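PDB 4KV7: probable leucine/isoleucine/valine-binding protein, which probably binds a small ligand such as a branched-chain amino acid, as periplasmic solute-binding proteins of the leucine-binding family do. Local coordinates for residues 171-176 / 186-191. The protein carries 1 engineered substitution. Residues are numbered along the deposited sequence; the frame is centred on the assembly and turned at random.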
loop_
_atom_site.group_PDB
_atom_site.type_symbol
_atom_site.label_atom_id
_atom_site.label_comp_id
_atom_site.label_asym_id
_atom_site.label_seq_id
_atom_site.Cartn_x
_atom_site.Cartn_y
_atom_site.Cartn_z
ATOM N N ASP A 171 1.144 -13.891 -2.127
ATOM C CA ASP A 171 2.341 -13.123 -2.423
ATOM C C ASP A 171 3.150 -12.811 -1.165
ATOM O O ASP A 171 4.377 -12.944 -1.157
ATOM C CB ASP A 171 1.986 -11.846 -3.178
ATOM C CG ASP A 171 3.188 -11.240 -3.862
ATOM O OD1 ASP A 171 3.579 -11.774 -4.913
ATOM O OD2 ASP A 171 3.735 -10.256 -3.346
ATOM N N GLY A 172 2.474 -12.410 -0.094
ATOM C CA GLY A 172 3.160 -12.151 1.159
ATOM C C GLY A 172 3.766 -13.407 1.764
ATOM O O GLY A 172 4.898 -13.388 2.272
ATOM N N PHE A 173 3.012 -14.499 1.722
ATOM C CA PHE A 173 3.507 -15.786 2.186
ATOM C C PHE A 173 4.757 -16.210 1.426
ATOM O O PHE A 173 5.748 -16.630 2.025
ATOM C CB PHE A 173 2.421 -16.851 2.052
ATOM C CG PHE A 173 2.879 -18.212 2.475
ATOM C CD1 PHE A 173 3.108 -18.502 3.819
ATOM C CD2 PHE A 173 3.081 -19.210 1.533
ATOM C CE1 PHE A 173 3.537 -19.761 4.204
ATOM C CE2 PHE A 173 3.503 -20.471 1.916
ATOM C CZ PHE A 173 3.730 -20.745 3.252
ATOM N N PHE A 174 4.711 -16.114 0.109
ATOM C CA PHE A 174 5.860 -16.497 -0.694
ATOM C C PHE A 174 7.070 -15.607 -0.423
ATOM O O PHE A 174 8.206 -16.086 -0.436
ATOM C CB PHE A 174 5.478 -16.533 -2.172
ATOM C CG PHE A 174 4.521 -17.648 -2.518
ATOM C CD1 PHE A 174 4.597 -18.868 -1.864
ATOM C CD2 PHE A 174 3.534 -17.470 -3.478
ATOM C CE1 PHE A 174 3.715 -19.899 -2.174
ATOM C CE2 PHE A 174 2.649 -18.494 -3.795
ATOM C CZ PHE A 174 2.740 -19.705 -3.139
ATOM N N GLY A 175 6.838 -14.326 -0.144
ATOM C CA GLY A 175 7.917 -13.444 0.273
ATOM C C GLY A 175 8.532 -13.907 1.584
ATOM O O GLY A 175 9.756 -13.950 1.733
ATOM N N GLY A 176 7.692 -14.263 2.543
ATOM C CA GLY A 176 8.174 -14.773 3.811
ATOM C C GLY A 176 8.949 -16.071 3.672
ATOM O O GLY A 176 10.004 -16.249 4.288
ATOM N N VAL A 186 13.839 -25.212 3.973
ATOM C CA VAL A 186 12.551 -25.666 4.487
ATOM C C VAL A 186 11.654 -26.094 3.336
ATOM O O VAL A 186 11.803 -25.614 2.212
ATOM C CB VAL A 186 11.811 -24.544 5.267
ATOM C CG1 VAL A 186 12.557 -24.171 6.538
ATOM C CG2 VAL A 186 11.613 -23.316 4.392
ATOM N N LYS A 187 10.721 -26.999 3.619
ATOM C CA LYS A 187 9.660 -27.320 2.672
ATOM C C LYS A 187 8.508 -26.356 2.906
ATOM O O LYS A 187 8.228 -25.985 4.050
ATOM C CB LYS A 187 9.174 -28.754 2.869
ATOM C CG LYS A 187 10.263 -29.803 2.734
ATOM C CD LYS A 187 10.784 -29.894 1.304
ATOM C CE LYS A 187 11.981 -30.828 1.209
ATOM N NZ LYS A 187 12.574 -30.861 -0.160
ATOM N N VAL A 188 7.833 -25.946 1.839
ATOM C CA VAL A 188 6.763 -24.964 1.987
ATOM C C VAL A 188 5.655 -25.464 2.929
ATOM O O VAL A 188 5.075 -24.679 3.674
ATOM C CB VAL A 188 6.199 -24.485 0.622
ATOM C CG1 VAL A 188 5.497 -25.616 -0.107
ATOM C CG2 VAL A 188 5.260 -23.299 0.815
ATOM N N SER A 189 5.401 -26.771 2.930
ATOM C CA SER A 189 4.335 -27.347 3.759
ATOM C C SER A 189 4.640 -27.285 5.258
ATOM O O SER A 189 3.747 -27.484 6.086
ATOM C CB SER A 189 4.067 -28.800 3.357
ATOM O OG SER A 189 5.199 -29.613 3.626
ATOM N N SER A 190 5.892 -27.006 5.607
ATOM C CA SER A 190 6.301 -26.977 7.008
ATOM C C SER A 190 5.932 -25.670 7.711
ATOM O O SER A 190 5.820 -25.631 8.931
ATOM C CB SER A 190 7.807 -27.224 7.132
ATOM O OG SER A 190 8.547 -26.124 6.634
ATOM N N LEU A 191 5.752 -24.599 6.947
ATOM C CA LEU A 191 5.496 -23.294 7.551
ATOM C C LEU A 191 4.106 -23.215 8.181
ATOM O O LEU A 191 3.129 -23.705 7.608
ATOM C CB LEU A 191 5.636 -22.179 6.514
ATOM C CG LEU A 191 7.044 -21.674 6.191
ATOM C CD1 LEU A 191 7.930 -22.753 5.588
ATOM C CD2 LEU A 191 6.957 -20.484 5.246
#
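Phe173 reaches from helix 167-183 to the loop that follows that helix and meets two aliphatic side chains there, Val188 and Leu191. In the loop, Val186 touches Leu177 of the helix and its carbonyl O is hydrogen-bonded to Arg181. At Lys187 the carbonyl O takes two donors from the 3-10 turn 188-190: Ser190 N at 3.0 Å and Ser190 OG at 2.6 Å, the hydroxyl lying in the carbonyl plane with a C=O...OG angle of 151°, so one oxygen holds both the backbone and the hydroxyl of Ser190. Val188, first residue of the turn, points at the helix; its CG2, anti to the backbone N, meets the Phe173 ring at the edge, close to the ring plane, with CG2 3.5 Å from Phe173 CE2. The two side chains cross at about a right angle; Val188 is exposed, while Phe173 and Leu191 are buried. Helix 167-183 and the loop after it connect strand 159-164 to strand 193-196, parallel to the first and outermost in its sheet, and the contact lies within this beta-alpha-beta crossover of the periplasmic binding protein fold. A weak bond from Leu191 N to Val188 O, 3.3 Å, follows the turn. Leu191 approaches the ring obliquely at CE1 and CZ, whereas Val188 meets CE2 and CZ; Leu191 CD2 lies 3.6 Å from Phe173 CE1 and Leu191 CB 3.9 Å from the same carbon. With CG anti to the backbone N (chi1 178°), the Phe173 ring is carried out toward the loop; it also stacks with His193 and meets Phe161 edge-to-face.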